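Local coordinates for excinuclease ABC, subunit A. (Deinococcus radiodurans, PDB 2VF7), which probably recognises damaged DNA in nucleotide excision repair, as a zinc-containing UvrA of the ABC superfamily that binds and hydrolyses ATP, at residues I594-A603 / L719-T729; V612-A622 / E678-V689. The protein carries 1 engineered substitution. All coordinates share one frame; numbering follows the deposited sequence.

Interaction 1 of 2, residues I594-A603 / L719-T729; sequences IGRTPRSNMA and LGYLRLGQPAT. With ADP (adenosine-5'-diphosphate), chain E.
Met602 drives its methyl group between two leucines. Its chain is stretched out beyond CG, which carries CE to 3.5 Å from Leu719 CD1, a tight fit for two carbons, and to 3.5 Å from Leu722 CD1. The methionine and Leu722 cross at about a right angle, with SD near Leu722 CB. Further along, a second apolar patch forms where Ala728 CB rests 3.6 Å from Ile594 CG1 and also faces Ser600 CB. Beside it the two proline rings meet through their CB atoms, Pro598 to Pro727, at 3.7 Å. Thr729 closes this end by laying its methyl CG2 3.4 Å from Arg596 O.

Two backbone bonds clamp the segments. Ala603 N gives its hydrogen to Leu724 O at 3.0 Å, while Ala728 N makes a weak bond to Ser600 O. One water links Met602 N to Arg723 O, and another joins Ile594 N to Ala728 O. At the polar edge Gln726 points the other way, toward ADP. With CG anti to the backbone N (chi1 -169°) and the chain extended, NE2 reaches the ribose O2' at 3.1 Å in a nearly straight bond (175°). OE1 takes a weak bond from Arg723 N and NE2 gives a weak one to Glu730 OE2, both consistent with this turn of the amide.

This ADP is also held by Lys49 and its P-loop neighbours, so 719-729, just ahead of an ABC signature sequence, reaches across to the other ATPase half. Helices 705-716 and 733-743 pack on Met602 and Leu719, helix 694-700 touches Met602 and Leu724, and Arg671 ties Pro598 O to Gly725 O.

Interaction 2 of 2, residues V612-A622 / E678-V689; sequences VRKLFAATPLA and EVEYRGKNIADV
Glu678 meets Leu621 through its backbone, with O 3.5 Å from Leu621 CD2; its carboxylate turns to Arg625. Val679 follows, spreading its branches over the start of helix 620-624 and its N-cap Thr619: CG2 lies against Leu621 CD2, and CG1 against Ala622 CB and Thr619 OG1. Thr619 OG1 already donates to Phe616 O at 2.7 Å, in the carbonyl plane. Tyr681 sets CB squarely over one face of the Phe616 ring, 3.8 Å from the centroid, a CH-pi contact. With CG anti to the backbone N (chi1 167°), its own ring swings under Leu615, whose CB lies over one face; Arg682 CG lies over the other, and Arg682 NH2 bonds to the OH. A type I' turn brings the chain back, and Lys684 O lies at the edge of Phe616, 3.5 Å from CE2. Asn685 and Asp688 form a capping box that starts helix 686-690. From that helix Ile686 CD1 covers the second face of Phe616, 4.0 Å from the centroid, while Val689 CG1 abuts the ring edge at CZ and CG2 meets Val612 CG1. An alanine in place of Phe616 would probably open a gap between Ile686 and Tyr681 CB and leave both without the ring they sandwich. No hydrogen bond crosses between the segments: their fit rests on shape and apolar contact, while the Thr619 hydroxyl and the capping box bond within their own segments.

Interaction 2 is nested inside the chain loop that interaction 1 closes, and the two touch where Leu724 CD2 packs on Val689 O. Helix 602-605, starting in interaction 1, is followed by helix 609-617 of interaction 2. The centre of interaction 1 is about 17 Å, and that of interaction 2 about 37 Å, from the centre of the chain. The inner contact, beside ADP, has the larger share of buried residues; the outer keeps a buried phenylalanine among buried valines and an isoleucine, ringed by more exposed residues such as Glu678, Tyr681 and Leu621. Near the nucleotide, backbone bonds and waters stitch two largely irregular segments together, whereas farther out helices and a turn meet mainly through aromatic and aliphatic contacts.

Interaction 1 of 2, residues I594-A603 / L719-T729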
# COMPACT_ATOMS: atom_id res chain seq x y z
N ILE A 594 -29.04 -3.26 -1.13
CA ILE A 594 -30.15 -2.80 -0.31
C ILE A 594 -29.68 -1.61 0.54
O ILE A 594 -30.44 -0.65 0.73
CB ILE A 594 -30.83 -3.93 0.51
CG1 ILE A 594 -29.84 -4.65 1.44
CG2 ILE A 594 -31.55 -4.90 -0.43
CD1 ILE A 594 -30.51 -5.55 2.47
N GLY A 595 -28.43 -1.68 1.02
CA GLY A 595 -27.70 -0.55 1.61
C GLY A 595 -26.21 -0.62 1.26
O GLY A 595 -25.74 -1.65 0.77
N ARG A 596 -25.49 0.47 1.52
CA ARG A 596 -24.05 0.57 1.19
C ARG A 596 -23.10 0.17 2.34
O ARG A 596 -21.91 -0.03 2.11
CB ARG A 596 -23.71 1.99 0.72
CG ARG A 596 -23.99 2.28 -0.76
CD ARG A 596 -25.49 2.20 -1.07
NE ARG A 596 -25.83 2.61 -2.44
CZ ARG A 596 -26.95 2.26 -3.07
NH1 ARG A 596 -27.84 1.48 -2.46
NH2 ARG A 596 -27.18 2.69 -4.31
N THR A 597 -23.64 0.08 3.56
CA THR A 597 -22.88 -0.23 4.77
C THR A 597 -23.54 -1.43 5.44
O THR A 597 -24.61 -1.85 5.00
CB THR A 597 -22.84 0.95 5.76
OG1 THR A 597 -24.12 1.11 6.37
CG2 THR A 597 -22.43 2.24 5.05
N PRO A 598 -22.89 -2.01 6.47
CA PRO A 598 -23.48 -3.14 7.21
C PRO A 598 -24.66 -2.85 8.18
O PRO A 598 -25.12 -3.79 8.85
CB PRO A 598 -22.27 -3.72 7.98
CG PRO A 598 -21.03 -3.00 7.44
CD PRO A 598 -21.53 -1.68 6.97
N ARG A 599 -25.13 -1.60 8.26
CA ARG A 599 -26.39 -1.30 8.99
C ARG A 599 -27.52 -2.11 8.41
O ARG A 599 -28.37 -2.62 9.13
CB ARG A 599 -26.87 0.12 8.71
CG ARG A 599 -26.17 1.20 9.35
CD ARG A 599 -27.18 2.10 10.01
NE ARG A 599 -27.29 1.68 11.40
CZ ARG A 599 -26.40 1.97 12.34
NH1 ARG A 599 -25.33 2.70 12.05
NH2 ARG A 599 -26.60 1.54 13.56
N SER A 600 -27.56 -2.13 7.07
CA SER A 600 -28.64 -2.72 6.29
C SER A 600 -28.63 -4.23 6.33
O SER A 600 -27.55 -4.86 6.34
CB SER A 600 -28.56 -2.27 4.84
OG SER A 600 -28.68 -0.86 4.74
N ASN A 601 -29.84 -4.80 6.35
CA ASN A 601 -30.04 -6.24 6.25
C ASN A 601 -31.48 -6.57 5.81
O ASN A 601 -32.33 -5.68 5.74
CB ASN A 601 -29.59 -6.93 7.56
CG ASN A 601 -30.22 -6.32 8.82
OD1 ASN A 601 -29.58 -6.24 9.86
ND2 ASN A 601 -31.48 -5.92 8.74
N MET A 602 -31.75 -7.83 5.47
CA MET A 602 -33.13 -8.25 5.13
C MET A 602 -34.10 -7.83 6.22
O MET A 602 -35.19 -7.32 5.93
CB MET A 602 -33.24 -9.77 5.02
CG MET A 602 -33.01 -10.36 3.64
SD MET A 602 -32.62 -12.12 3.85
CE MET A 602 -33.24 -12.75 2.31
N ALA A 603 -33.70 -8.08 7.48
CA ALA A 603 -34.60 -7.93 8.63
C ALA A 603 -35.26 -6.57 8.68
O ALA A 603 -36.42 -6.42 9.06
CB ALA A 603 -33.83 -8.16 9.92
N LEU A 719 -34.13 -17.45 -1.31
CA LEU A 719 -33.15 -16.92 -0.38
C LEU A 719 -33.18 -17.53 1.03
O LEU A 719 -32.82 -16.89 1.98
CB LEU A 719 -33.28 -15.39 -0.27
CG LEU A 719 -33.17 -14.53 -1.53
CD1 LEU A 719 -33.31 -13.10 -1.14
CD2 LEU A 719 -31.85 -14.74 -2.23
N GLY A 720 -33.58 -18.79 1.15
CA GLY A 720 -33.70 -19.41 2.45
C GLY A 720 -32.39 -19.53 3.20
O GLY A 720 -32.39 -19.69 4.41
N TYR A 721 -31.28 -19.43 2.48
CA TYR A 721 -29.96 -19.64 3.07
C TYR A 721 -29.43 -18.38 3.75
O TYR A 721 -28.50 -18.46 4.55
CB TYR A 721 -28.96 -20.19 2.01
CG TYR A 721 -28.70 -19.27 0.83
CD1 TYR A 721 -27.61 -18.40 0.83
CD2 TYR A 721 -29.54 -19.27 -0.28
CE1 TYR A 721 -27.37 -17.56 -0.24
CE2 TYR A 721 -29.32 -18.43 -1.34
CZ TYR A 721 -28.23 -17.58 -1.32
OH TYR A 721 -28.02 -16.75 -2.40
N LEU A 722 -30.03 -17.23 3.46
CA LEU A 722 -29.57 -15.98 4.01
C LEU A 722 -30.00 -15.81 5.47
O LEU A 722 -31.03 -16.35 5.87
CB LEU A 722 -30.06 -14.80 3.16
CG LEU A 722 -29.50 -14.71 1.74
CD1 LEU A 722 -30.05 -13.50 1.05
CD2 LEU A 722 -27.99 -14.64 1.77
N ARG A 723 -29.22 -15.03 6.24
CA ARG A 723 -29.48 -14.74 7.64
C ARG A 723 -30.17 -13.38 7.80
O ARG A 723 -29.80 -12.40 7.15
CB ARG A 723 -28.18 -14.77 8.46
CG ARG A 723 -27.54 -16.14 8.59
CD ARG A 723 -26.32 -16.13 9.51
NE ARG A 723 -25.18 -15.43 8.90
CZ ARG A 723 -24.35 -15.96 7.99
NH1 ARG A 723 -24.51 -17.23 7.55
NH2 ARG A 723 -23.37 -15.22 7.48
N LEU A 724 -31.16 -13.34 8.68
CA LEU A 724 -31.98 -12.14 8.91
C LEU A 724 -31.17 -10.86 9.06
O LEU A 724 -31.50 -9.84 8.47
CB LEU A 724 -32.87 -12.36 10.13
CG LEU A 724 -34.26 -12.87 9.79
CD1 LEU A 724 -34.17 -13.99 8.80
CD2 LEU A 724 -34.99 -13.27 11.06
N GLY A 725 -30.10 -10.93 9.85
CA GLY A 725 -29.21 -9.80 10.12
C GLY A 725 -27.97 -9.73 9.24
O GLY A 725 -27.12 -8.86 9.43
N GLN A 726 -27.85 -10.63 8.26
CA GLN A 726 -26.64 -10.70 7.43
C GLN A 726 -26.44 -9.34 6.78
O GLN A 726 -27.35 -8.85 6.12
CB GLN A 726 -26.75 -11.81 6.38
CG GLN A 726 -25.43 -12.09 5.69
CD GLN A 726 -25.45 -13.27 4.73
OE1 GLN A 726 -26.35 -14.11 4.74
NE2 GLN A 726 -24.41 -13.35 3.91
N PRO A 727 -25.26 -8.70 6.99
CA PRO A 727 -25.05 -7.34 6.49
C PRO A 727 -25.13 -7.30 4.98
O PRO A 727 -24.77 -8.27 4.33
CB PRO A 727 -23.61 -7.02 6.92
CG PRO A 727 -23.31 -7.95 7.99
CD PRO A 727 -24.05 -9.20 7.66
N ALA A 728 -25.56 -6.16 4.43
CA ALA A 728 -25.76 -5.97 2.99
C ALA A 728 -24.46 -5.96 2.20
O ALA A 728 -24.45 -6.21 0.99
CB ALA A 728 -26.51 -4.66 2.78
N THR A 729 -23.37 -5.63 2.87
CA THR A 729 -22.08 -5.57 2.19
C THR A 729 -21.57 -6.97 1.80
O THR A 729 -20.65 -7.08 0.97
CB THR A 729 -21.05 -4.76 3.03
OG1 THR A 729 -21.14 -5.17 4.40
CG2 THR A 729 -21.35 -3.26 2.93
PB ADP E . -22.30 -18.92 -4.76
O1B ADP E . -22.57 -20.19 -5.52
O2B ADP E . -23.51 -18.04 -4.61
O3B ADP E . -21.10 -18.17 -5.29
PA ADP E . -21.60 -18.28 -2.13
O1A ADP E . -22.04 -16.90 -2.61
O2A ADP E . -20.20 -18.47 -1.65
O3A ADP E . -21.93 -19.38 -3.25
O5' ADP E . -22.54 -18.63 -0.87
C5' ADP E . -22.24 -19.60 0.14
C4' ADP E . -22.41 -18.94 1.50
O4' ADP E . -21.38 -17.97 1.67
C3' ADP E . -23.73 -18.19 1.70
O3' ADP E . -24.25 -18.41 3.03
C2' ADP E . -23.32 -16.75 1.48
O2' ADP E . -24.20 -15.80 2.08
C1' ADP E . -21.92 -16.72 2.08
N9 ADP E . -21.07 -15.64 1.55
C8 ADP E . -20.69 -15.51 0.26
N7 ADP E . -19.92 -14.43 0.05
C5 ADP E . -19.78 -13.85 1.26
C6 ADP E . -19.05 -12.67 1.76
N6 ADP E . -18.34 -11.89 0.91
N1 ADP E . -19.15 -12.40 3.07
C2 ADP E . -19.86 -13.17 3.93
N3 ADP E . -20.53 -14.26 3.55
C4 ADP E . -20.53 -14.64 2.24
O HOH W 1 -26.93 -5.57 -0.56
O HOH W 2 -29.51 -9.88 5.29

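Interaction 2 of 2, residues V612-A622 / E678-V689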
# COMPACT_ATOMS: atom_id res chain seq x y z
N VAL A 612 -40.62 -7.78 15.61
CA VAL A 612 -39.65 -8.55 16.36
C VAL A 612 -39.27 -7.80 17.63
O VAL A 612 -39.19 -8.39 18.71
CB VAL A 612 -38.40 -8.90 15.48
CG1 VAL A 612 -37.31 -9.56 16.32
CG2 VAL A 612 -38.77 -9.78 14.32
N ARG A 613 -39.06 -6.49 17.54
CA ARG A 613 -38.59 -5.73 18.70
C ARG A 613 -39.71 -5.53 19.71
O ARG A 613 -39.49 -5.51 20.92
CB ARG A 613 -38.03 -4.38 18.27
CG ARG A 613 -36.90 -4.48 17.29
CD ARG A 613 -36.27 -3.12 17.09
NE ARG A 613 -37.06 -2.28 16.20
CZ ARG A 613 -37.74 -1.20 16.59
NH1 ARG A 613 -37.75 -0.82 17.85
NH2 ARG A 613 -38.41 -0.50 15.70
N LYS A 614 -40.91 -5.37 19.17
CA LYS A 614 -42.19 -5.43 19.90
C LYS A 614 -42.34 -6.70 20.77
O LYS A 614 -42.77 -6.62 21.91
CB LYS A 614 -43.31 -5.34 18.86
CG LYS A 614 -44.69 -5.23 19.39
CD LYS A 614 -45.71 -5.51 18.29
CE LYS A 614 -46.04 -7.01 18.16
NZ LYS A 614 -45.10 -7.74 17.25
N LEU A 615 -41.96 -7.86 20.23
CA LEU A 615 -42.09 -9.15 20.94
C LEU A 615 -41.07 -9.31 22.04
O LEU A 615 -41.29 -10.06 22.99
CB LEU A 615 -41.91 -10.33 19.96
CG LEU A 615 -42.90 -10.61 18.83
CD1 LEU A 615 -42.42 -11.74 17.92
CD2 LEU A 615 -44.32 -10.90 19.36
N PHE A 616 -39.93 -8.65 21.88
CA PHE A 616 -38.88 -8.63 22.91
C PHE A 616 -39.24 -7.68 24.05
O PHE A 616 -39.02 -7.99 25.21
CB PHE A 616 -37.52 -8.29 22.29
CG PHE A 616 -36.76 -9.50 21.76
CD1 PHE A 616 -36.99 -9.96 20.47
CD2 PHE A 616 -35.84 -10.17 22.56
CE1 PHE A 616 -36.34 -11.09 19.99
CE2 PHE A 616 -35.18 -11.29 22.09
CZ PHE A 616 -35.41 -11.75 20.80
N ALA A 617 -39.81 -6.53 23.71
CA ALA A 617 -40.22 -5.53 24.69
C ALA A 617 -41.36 -6.00 25.60
O ALA A 617 -41.62 -5.38 26.63
CB ALA A 617 -40.62 -4.26 23.97
N ALA A 618 -42.04 -7.09 25.21
CA ALA A 618 -43.18 -7.64 25.96
C ALA A 618 -42.83 -8.82 26.89
O ALA A 618 -43.73 -9.46 27.44
CB ALA A 618 -44.28 -8.03 25.01
N THR A 619 -41.55 -9.10 27.06
CA THR A 619 -41.09 -10.23 27.88
C THR A 619 -40.95 -9.82 29.33
O THR A 619 -40.73 -8.63 29.62
CB THR A 619 -39.73 -10.81 27.37
OG1 THR A 619 -38.79 -9.76 27.17
CG2 THR A 619 -39.92 -11.55 26.06
N PRO A 620 -41.11 -10.79 30.25
CA PRO A 620 -40.97 -10.59 31.70
C PRO A 620 -39.74 -9.81 32.15
O PRO A 620 -39.84 -9.01 33.10
CB PRO A 620 -40.93 -12.03 32.26
CG PRO A 620 -41.03 -12.96 31.10
CD PRO A 620 -41.53 -12.18 29.94
N LEU A 621 -38.59 -10.04 31.51
CA LEU A 621 -37.34 -9.38 31.93
C LEU A 621 -37.21 -7.96 31.37
O LEU A 621 -36.72 -7.07 32.07
CB LEU A 621 -36.10 -10.23 31.60
CG LEU A 621 -34.72 -9.71 32.01
CD1 LEU A 621 -34.46 -9.72 33.54
CD2 LEU A 621 -33.63 -10.49 31.27
N ALA A 622 -37.65 -7.77 30.13
CA ALA A 622 -37.70 -6.45 29.51
C ALA A 622 -38.68 -5.56 30.26
O ALA A 622 -38.47 -4.36 30.40
CB ALA A 622 -38.09 -6.56 28.05
N GLU A 678 -29.09 -10.47 27.38
CA GLU A 678 -29.61 -11.25 28.52
C GLU A 678 -31.12 -11.50 28.44
O GLU A 678 -31.64 -12.37 29.15
CB GLU A 678 -29.29 -10.53 29.84
CG GLU A 678 -27.81 -10.49 30.20
CD GLU A 678 -27.56 -9.94 31.59
OE1 GLU A 678 -26.38 -9.95 32.04
OE2 GLU A 678 -28.54 -9.51 32.24
N VAL A 679 -31.81 -10.73 27.59
CA VAL A 679 -33.27 -10.84 27.40
C VAL A 679 -33.59 -11.83 26.29
O VAL A 679 -33.09 -11.69 25.15
CB VAL A 679 -33.93 -9.45 27.07
CG1 VAL A 679 -35.46 -9.57 26.97
CG2 VAL A 679 -33.52 -8.38 28.11
N GLU A 680 -34.41 -12.83 26.60
CA GLU A 680 -34.78 -13.85 25.62
C GLU A 680 -36.29 -13.99 25.37
O GLU A 680 -37.09 -14.15 26.31
CB GLU A 680 -34.21 -15.21 26.02
CG GLU A 680 -32.71 -15.28 26.12
CD GLU A 680 -32.25 -16.58 26.78
OE1 GLU A 680 -33.08 -17.23 27.43
OE2 GLU A 680 -31.08 -16.95 26.64
N TYR A 681 -36.66 -13.93 24.10
CA TYR A 681 -37.99 -14.29 23.62
C TYR A 681 -37.93 -15.73 23.12
O TYR A 681 -37.24 -16.03 22.13
CB TYR A 681 -38.43 -13.36 22.48
CG TYR A 681 -39.65 -13.83 21.70
CD1 TYR A 681 -40.93 -13.81 22.25
CD2 TYR A 681 -39.51 -14.28 20.39
CE1 TYR A 681 -42.05 -14.24 21.52
CE2 TYR A 681 -40.61 -14.70 19.66
CZ TYR A 681 -41.87 -14.68 20.23
OH TYR A 681 -42.93 -15.10 19.48
N ARG A 682 -38.64 -16.61 23.82
CA ARG A 682 -38.71 -18.04 23.52
C ARG A 682 -37.35 -18.71 23.39
O ARG A 682 -37.09 -19.43 22.42
CB ARG A 682 -39.56 -18.31 22.28
CG ARG A 682 -41.07 -18.34 22.51
CD ARG A 682 -41.73 -19.06 21.35
NE ARG A 682 -41.93 -18.18 20.20
CZ ARG A 682 -41.93 -18.59 18.93
NH1 ARG A 682 -41.71 -19.86 18.61
NH2 ARG A 682 -42.15 -17.70 17.96
N GLY A 683 -36.48 -18.46 24.38
CA GLY A 683 -35.15 -19.06 24.45
C GLY A 683 -34.12 -18.59 23.42
O GLY A 683 -33.08 -19.24 23.25
N LYS A 684 -34.42 -17.47 22.75
CA LYS A 684 -33.50 -16.82 21.81
C LYS A 684 -33.24 -15.35 22.19
O LYS A 684 -34.18 -14.61 22.45
CB LYS A 684 -34.10 -16.84 20.40
CG LYS A 684 -34.20 -18.22 19.77
CD LYS A 684 -34.08 -18.15 18.25
CE LYS A 684 -34.25 -19.55 17.63
NZ LYS A 684 -33.49 -20.59 18.39
N ASN A 685 -31.98 -14.90 22.20
CA ASN A 685 -31.72 -13.46 22.39
C ASN A 685 -31.93 -12.75 21.07
O ASN A 685 -32.32 -13.38 20.11
CB ASN A 685 -30.37 -13.14 23.08
CG ASN A 685 -29.14 -13.69 22.35
OD1 ASN A 685 -29.07 -13.66 21.13
ND2 ASN A 685 -28.17 -14.19 23.10
N ILE A 686 -31.73 -11.44 21.00
CA ILE A 686 -32.07 -10.70 19.78
C ILE A 686 -31.04 -10.97 18.66
O ILE A 686 -31.35 -10.81 17.47
CB ILE A 686 -32.24 -9.16 20.04
CG1 ILE A 686 -32.74 -8.42 18.78
CG2 ILE A 686 -30.93 -8.52 20.53
CD1 ILE A 686 -34.23 -8.70 18.34
N ALA A 687 -29.83 -11.35 19.05
CA ALA A 687 -28.75 -11.70 18.13
C ALA A 687 -28.95 -13.13 17.68
O ALA A 687 -28.53 -13.50 16.59
CB ALA A 687 -27.40 -11.55 18.83
N ASP A 688 -29.59 -13.93 18.55
CA ASP A 688 -29.97 -15.30 18.20
C ASP A 688 -30.95 -15.25 17.05
O ASP A 688 -30.82 -16.06 16.13
CB ASP A 688 -30.60 -16.05 19.38
CG ASP A 688 -29.58 -16.67 20.33
OD1 ASP A 688 -29.87 -16.71 21.53
OD2 ASP A 688 -28.50 -17.13 19.91
N VAL A 689 -31.88 -14.29 17.04
CA VAL A 689 -32.81 -14.19 15.90
C VAL A 689 -32.18 -13.62 14.62
O VAL A 689 -32.43 -14.12 13.55
CB VAL A 689 -34.24 -13.55 16.21
CG1 VAL A 689 -34.74 -13.83 17.66
CG2 VAL A 689 -34.35 -12.09 15.85